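Local coordinates for C-domain type II peptide synthetase (Streptomyces globisporus, PDB 4ZXW), which is a free-standing condensation-domain protein of the nonribosomal peptide synthetase family, built on the two-lobed fold of the CoA-dependent acyltransferase superfamily, at residues Gly241-Arg246 and Tyr428-Phe433; Phe247-Glu252 and Gly420-Ser425. All coordinates share one frame; numbering follows the deposited sequence.

Interaction 1 (Gly241-Arg246 and Tyr428-Phe433). With GLC (alpha-D-glucopyranose), chain C.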
loop_
_atom_site.group_PDB
_atom_site.type_symbol
_atom_site.label_atom_id
_atom_site.label_comp_id
_atom_site.label_asym_id
_atom_site.label_seq_id
_atom_site.Cartn_x
_atom_site.Cartn_y
_atom_site.Cartn_z
ATOM N N GLY A 241 7.204 -4.851 -15.888
ATOM C CA GLY A 241 5.794 -5.026 -15.651
ATOM C C GLY A 241 5.605 -5.564 -14.249
ATOM O O GLY A 241 6.541 -6.159 -13.652
ATOM N N THR A 242 4.409 -5.326 -13.710
ATOM C CA THR A 242 4.055 -5.790 -12.377
ATOM C C THR A 242 2.702 -6.494 -12.451
ATOM O O THR A 242 1.711 -5.913 -12.925
ATOM C CB THR A 242 4.026 -4.648 -11.354
ATOM O OG1 THR A 242 5.330 -4.052 -11.248
ATOM C CG2 THR A 242 3.624 -5.179 -9.958
ATOM N N ALA A 243 2.699 -7.759 -12.014
ATOM C CA ALA A 243 1.503 -8.592 -11.913
ATOM C C ALA A 243 1.075 -8.697 -10.445
ATOM O O ALA A 243 1.903 -8.578 -9.530
ATOM C CB ALA A 243 1.741 -9.988 -12.484
ATOM N N TRP A 244 -0.214 -8.946 -10.237
ATOM C CA TRP A 244 -0.813 -8.953 -8.904
ATOM C C TRP A 244 -1.677 -10.166 -8.815
ATOM O O TRP A 244 -2.641 -10.280 -9.566
ATOM C CB TRP A 244 -1.650 -7.709 -8.658
ATOM C CG TRP A 244 -0.822 -6.467 -8.624
ATOM C CD1 TRP A 244 -0.486 -5.705 -9.676
ATOM C CD2 TRP A 244 -0.227 -5.850 -7.475
ATOM N NE1 TRP A 244 0.280 -4.632 -9.267
ATOM C CE2 TRP A 244 0.453 -4.705 -7.919
ATOM C CE3 TRP A 244 -0.194 -6.163 -6.121
ATOM C CZ2 TRP A 244 1.143 -3.863 -7.060
ATOM C CZ3 TRP A 244 0.490 -5.329 -5.274
ATOM C CH2 TRP A 244 1.147 -4.188 -5.747
ATOM N N GLN A 245 -1.296 -11.103 -7.954
ATOM C CA GLN A 245 -2.122 -12.268 -7.727
ATOM C C GLN A 245 -2.913 -11.988 -6.455
ATOM O O GLN A 245 -2.340 -11.683 -5.395
ATOM C CB GLN A 245 -1.283 -13.535 -7.624
ATOM C CG GLN A 245 -0.887 -14.073 -8.996
ATOM C CD GLN A 245 -0.193 -15.431 -8.968
ATOM O OE1 GLN A 245 -0.537 -16.337 -8.184
ATOM N NE2 GLN A 245 0.790 -15.584 -9.853
ATOM N N ARG A 246 -4.234 -12.046 -6.577
ATOM C CA ARG A 246 -5.092 -11.537 -5.525
ATOM C C ARG A 246 -5.706 -12.734 -4.847
ATOM O O ARG A 246 -5.875 -13.769 -5.471
ATOM C CB ARG A 246 -6.140 -10.591 -6.107
ATOM C CG ARG A 246 -5.457 -9.416 -6.831
ATOM C CD ARG A 246 -6.268 -8.162 -6.796
ATOM N NE ARG A 246 -5.471 -7.012 -7.212
ATOM C CZ ARG A 246 -5.384 -6.564 -8.461
ATOM N NH1 ARG A 246 -6.048 -7.152 -9.437
ATOM N NH2 ARG A 246 -4.623 -5.524 -8.740
ATOM N N TYR A 428 4.495 -8.777 -8.073
ATOM C CA TYR A 428 5.852 -9.035 -8.494
ATOM C C TYR A 428 6.059 -8.529 -9.922
ATOM O O TYR A 428 5.089 -8.247 -10.676
ATOM C CB TYR A 428 6.145 -10.523 -8.418
ATOM C CG TYR A 428 5.116 -11.298 -9.194
ATOM C CD1 TYR A 428 3.912 -11.648 -8.618
ATOM C CD2 TYR A 428 5.331 -11.657 -10.502
ATOM C CE1 TYR A 428 2.933 -12.346 -9.341
ATOM C CE2 TYR A 428 4.371 -12.371 -11.226
ATOM C CZ TYR A 428 3.172 -12.710 -10.628
ATOM O OH TYR A 428 2.198 -13.408 -11.318
ATOM N N ASN A 429 7.339 -8.390 -10.255
ATOM C CA ASN A 429 7.795 -7.926 -11.549
ATOM C C ASN A 429 7.869 -9.094 -12.506
ATOM O O ASN A 429 8.577 -10.083 -12.270
ATOM C CB ASN A 429 9.173 -7.260 -11.462
ATOM C CG ASN A 429 9.211 -6.053 -10.542
ATOM O OD1 ASN A 429 10.256 -5.760 -9.959
ATOM N ND2 ASN A 429 8.092 -5.345 -10.406
ATOM N N THR A 430 7.137 -8.949 -13.598
ATOM C CA THR A 430 6.990 -10.003 -14.579
ATOM C C THR A 430 8.252 -10.149 -15.424
ATOM O O THR A 430 8.437 -11.171 -16.056
ATOM C CB THR A 430 5.747 -9.728 -15.468
ATOM O OG1 THR A 430 5.794 -8.397 -15.994
ATOM C CG2 THR A 430 4.457 -9.895 -14.640
ATOM N N ASN A 431 9.127 -9.143 -15.402
ATOM C CA ASN A 431 10.473 -9.257 -15.996
ATOM C C ASN A 431 11.459 -10.022 -15.121
ATOM O O ASN A 431 12.594 -10.169 -15.512
ATOM C CB ASN A 431 11.080 -7.876 -16.267
ATOM C CG ASN A 431 10.893 -6.930 -15.097
ATOM O OD1 ASN A 431 9.767 -6.695 -14.677
ATOM N ND2 ASN A 431 11.987 -6.424 -14.537
ATOM N N ARG A 432 11.031 -10.465 -13.939
ATOM C CA ARG A 432 11.904 -11.181 -13.010
ATOM C C ARG A 432 11.324 -12.510 -12.497
ATOM O O ARG A 432 12.077 -13.436 -12.199
ATOM C CB ARG A 432 12.227 -10.296 -11.798
ATOM C CG ARG A 432 13.063 -9.059 -12.110
ATOM C CD ARG A 432 14.408 -9.352 -12.819
ATOM N NE ARG A 432 15.363 -10.092 -11.990
ATOM C CZ ARG A 432 16.065 -9.566 -10.988
ATOM N NH1 ARG A 432 15.941 -8.287 -10.678
ATOM N NH2 ARG A 432 16.877 -10.333 -10.270
ATOM N N PHE A 433 10.002 -12.607 -12.369
ATOM C CA PHE A 433 9.369 -13.830 -11.846
ATOM C C PHE A 433 8.312 -14.360 -12.842
ATOM O O PHE A 433 7.534 -13.591 -13.405
ATOM C CB PHE A 433 8.699 -13.587 -10.474
ATOM C CG PHE A 433 9.659 -13.515 -9.321
ATOM C CD1 PHE A 433 10.183 -14.676 -8.756
ATOM C CD2 PHE A 433 10.015 -12.288 -8.784
ATOM C CE1 PHE A 433 11.062 -14.603 -7.687
ATOM C CE2 PHE A 433 10.892 -12.203 -7.736
ATOM C CZ PHE A 433 11.421 -13.368 -7.175
HETATM C C1 GLC C . -4.859 -1.893 -2.560
HETATM C C2 GLC C . -4.802 -0.797 -3.618
HETATM C C3 GLC C . -3.870 -1.130 -4.775
HETATM C C4 GLC C . -2.513 -1.512 -4.214
HETATM C C5 GLC C . -2.655 -2.633 -3.172
HETATM C C6 GLC C . -1.270 -2.961 -2.594
HETATM O O2 GLC C . -6.101 -0.600 -4.156
HETATM O O3 GLC C . -3.739 0.051 -5.577
HETATM O O4 GLC C . -1.663 -1.929 -5.292
HETATM O O5 GLC C . -3.561 -2.257 -2.116
HETATM O O6 GLC C . -0.840 -1.844 -1.809
#

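Interaction 2 (Phe247-Glu252 and Gly420-Ser425). With FRU (beta-D-fructofuranose), chain B.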
loop_
_atom_site.group_PDB
_atom_site.type_symbol
_atom_site.label_atom_id
_atom_site.label_comp_id
_atom_site.label_asym_id
_atom_site.label_seq_id
_atom_site.Cartn_x
_atom_site.Cartn_y
_atom_site.Cartn_z
ATOM N N PHE A 247 -5.978 -12.612 -3.560
ATOM C CA PHE A 247 -6.580 -13.703 -2.807
ATOM C C PHE A 247 -7.325 -13.173 -1.604
ATOM O O PHE A 247 -7.071 -12.061 -1.144
ATOM C CB PHE A 247 -5.536 -14.700 -2.334
ATOM C CG PHE A 247 -4.463 -14.093 -1.484
ATOM C CD1 PHE A 247 -3.376 -13.459 -2.074
ATOM C CD2 PHE A 247 -4.537 -14.134 -0.108
ATOM C CE1 PHE A 247 -2.361 -12.895 -1.293
ATOM C CE2 PHE A 247 -3.547 -13.565 0.660
ATOM C CZ PHE A 247 -2.453 -12.932 0.057
ATOM N N ALA A 248 -8.263 -13.978 -1.116
ATOM C CA ALA A 248 -8.917 -13.722 0.150
ATOM C C ALA A 248 -8.593 -14.878 1.073
ATOM O O ALA A 248 -8.631 -16.045 0.670
ATOM C CB ALA A 248 -10.429 -13.570 -0.025
ATOM N N VAL A 249 -8.240 -14.548 2.304
ATOM C CA VAL A 249 -8.025 -15.550 3.297
ATOM C C VAL A 249 -9.410 -16.109 3.628
ATOM O O VAL A 249 -10.291 -15.368 4.076
ATOM C CB VAL A 249 -7.317 -14.967 4.512
ATOM C CG1 VAL A 249 -7.133 -16.001 5.587
ATOM C CG2 VAL A 249 -5.989 -14.456 4.113
ATOM N N ARG A 250 -9.609 -17.397 3.359
ATOM C CA ARG A 250 -10.817 -18.106 3.792
ATOM C C ARG A 250 -11.287 -17.697 5.204
ATOM O O ARG A 250 -10.466 -17.445 6.071
ATOM C CB ARG A 250 -10.571 -19.615 3.771
ATOM C CG ARG A 250 -10.321 -20.207 2.394
ATOM C CD ARG A 250 -10.216 -21.731 2.462
ATOM N NE ARG A 250 -10.599 -22.267 3.774
ATOM C CZ ARG A 250 -9.751 -22.697 4.710
ATOM N NH1 ARG A 250 -10.221 -23.160 5.864
ATOM N NH2 ARG A 250 -8.438 -22.679 4.502
ATOM N N GLY A 251 -12.598 -17.665 5.433
ATOM C CA GLY A 251 -13.148 -17.255 6.712
ATOM C C GLY A 251 -12.726 -18.082 7.931
ATOM O O GLY A 251 -12.361 -17.520 8.968
ATOM N N GLU A 252 -12.812 -19.409 7.829
ATOM C CA GLU A 252 -12.334 -20.299 8.881
ATOM C C GLU A 252 -10.864 -19.968 9.201
ATOM O O GLU A 252 -10.476 -19.853 10.363
ATOM C CB GLU A 252 -12.491 -21.758 8.441
ATOM C CG GLU A 252 -12.425 -22.766 9.558
ATOM C CD GLU A 252 -12.815 -24.176 9.123
ATOM O OE1 GLU A 252 -13.354 -24.339 8.007
ATOM O OE2 GLU A 252 -12.588 -25.123 9.910
ATOM N N GLY A 420 -12.629 -9.218 10.670
ATOM C CA GLY A 420 -11.730 -10.356 10.691
ATOM C C GLY A 420 -11.372 -10.900 9.316
ATOM O O GLY A 420 -10.473 -11.735 9.213
ATOM N N SER A 421 -12.048 -10.435 8.261
ATOM C CA SER A 421 -11.759 -10.913 6.900
ATOM C C SER A 421 -10.532 -10.226 6.284
ATOM O O SER A 421 -10.278 -9.035 6.509
ATOM C CB SER A 421 -12.973 -10.726 5.986
ATOM O OG SER A 421 -13.571 -9.455 6.155
ATOM N N MET A 422 -9.784 -10.988 5.492
ATOM C CA MET A 422 -8.531 -10.506 4.935
ATOM C C MET A 422 -8.482 -10.598 3.424
ATOM O O MET A 422 -8.780 -11.632 2.839
ATOM C CB MET A 422 -7.373 -11.286 5.531
ATOM C CG MET A 422 -7.441 -11.346 7.045
ATOM S SD MET A 422 -6.091 -12.247 7.823
ATOM C CE MET A 422 -6.620 -12.182 9.532
ATOM N N ALA A 423 -8.096 -9.492 2.809
ATOM C CA ALA A 423 -7.912 -9.414 1.377
ATOM C C ALA A 423 -6.436 -9.193 1.080
ATOM O O ALA A 423 -5.839 -8.246 1.569
ATOM C CB ALA A 423 -8.721 -8.294 0.817
ATOM N N GLY A 424 -5.848 -10.035 0.247
ATOM C CA GLY A 424 -4.432 -9.917 0.000
ATOM C C GLY A 424 -4.015 -9.904 -1.450
ATOM O O GLY A 424 -4.757 -10.327 -2.337
ATOM N N SER A 425 -2.790 -9.422 -1.666
ATOM C CA SER A 425 -2.145 -9.450 -2.973
ATOM C C SER A 425 -0.695 -9.831 -2.841
ATOM O O SER A 425 -0.016 -9.396 -1.919
ATOM C CB SER A 425 -2.199 -8.100 -3.659
ATOM O OG SER A 425 -3.472 -7.814 -4.107
HETATM C C1 FRU B . -7.838 -3.077 -2.749
HETATM C C2 FRU B . -6.466 -3.729 -2.551
HETATM C C3 FRU B . -6.301 -5.100 -3.194
HETATM C C4 FRU B . -5.392 -5.982 -2.302
HETATM C C5 FRU B . -5.697 -5.357 -0.945
HETATM C C6 FRU B . -4.430 -5.367 -0.089
HETATM O O1 FRU B . -7.971 -2.434 -4.010
HETATM O O2 FRU B . -5.428 -3.006 -3.204
HETATM O O3 FRU B . -6.441 -5.235 -4.617
HETATM O O4 FRU B . -5.601 -7.392 -2.343
HETATM O O5 FRU B . -6.164 -3.996 -1.167
HETATM O O6 FRU B . -3.382 -4.607 -0.744
#

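Interaction 1 (Gly241-Arg246 and Tyr428-Phe433)
Tyr428 and Ala243 form an antiparallel hydrogen-bonded pair: Ala243 N reaches Tyr428 O at 2.8 Å, and Tyr428 N reaches Ala243 O at 3.0 Å. With CG set between backbone N and carbonyl carbon (chi1 54°), the Tyr428 ring leans over the neighbouring strand, with Ala243 O over one face, toward the rim, and CZ 3.6 Å from Ala243 CB. Tyr428 OH takes a 3.0 Å bond from Gln245 NE2, nearly in the amide plane, amide and ring 80° apart; OH also meets Asp435 OD1, and NE2 bonds Asp435 O, where helix 435-454 starts. Strand 242-249 is an edge strand of a five-stranded mixed sheet, next to 422-429; glucose O4 lies over one face of its Trp244 ring, 3.6 Å from Trp244 CH2. Asn429 faces Thr242 in a non-hydrogen-bonded pair, its ND2 making a weak, bent bond (122°) to Thr242 OG1 and another bond to Ile406 O; OD1 is held by Gln367 NE2, its strongest partner, and Thr242 OG1 by Ile406 N. Thr430 N donates to Gly241 O from above the carbonyl plane, 2.9 Å away, as the strand gives way to a turn. Thr430 CG2 presses on Ala243 CB at 3.5 Å. Asn431 OD1 accepts a weak 3.4 Å bond from Gly241 N.

Interaction 2 (Phe247-Glu252 and Gly420-Ser425)
Phe247 lays its ring over the backbone of Gly424, whose CA stands 3.8 Å from the ring centroid and 18° off the normal, a CH-pi contact over the face. Gly424 C lies nearer the rim of that face, 3.4 Å from Phe247 CE1. Two things allow so close a fit: Gly424 has no side chain, and Phe247 holds CG between its backbone N and carbonyl carbon (chi1 58°), which folds the ring across the adjacent strand. The backbones of this pair are joined by reciprocal bonds, Gly424 N to Phe247 O at 2.7 Å and Phe247 N to Gly424 O at 2.9 Å. One residue on, Ala248 and Ala423 form a non-hydrogen-bonded pair; the next bond, Val249 N to Met422 O, is 3.0 Å.

Here the antiparallel strands 247-249 and 422-425 come within 4.8 Å of each other at their axes, side by side in the five-stranded sheet, just before the chain of the former passes into helix 251-264. On the sheet face carrying Phe247, Val249 CG2 rests on Met422 CB at 3.7 Å. The rest of the Met422 chain runs on, extended, to Val257 and Val258 of that helix, which packs against this face, while Ile414 of strand 410-416 touches both Phe247 and Met422. On the face that carries Ala248 and Ala423, Ser425 OG shares a 2.8 Å hydrogen bond with O4 of the bound beta-D-fructofuranose, which Ser413 OG also binds.

Both interactions join the same two strands, 242-249 and 422-429, and both are buried. Interaction 2 is nested within the chain loop that interaction 1 closes. The two meet where Ser425 CB packs against Trp244 CE3, 3.7 Å away, and Ser425 OG against Arg246 CG. Each has an aromatic ring folded over the partner strand, but the surroundings differ. At 241-246 with 428-433 the pairing ends in a turn, and polar side chains add tyrosine hydroxyl and amide bonds to those of the backbone. In the 247-252 and 420-425 contact the cross-strand bonds are all backbone, supplemented by apolar packing against helix 251-264. Both bound sugars lie on the same face of these strands, glucose at the Trp244 ring and fructose at Ser425.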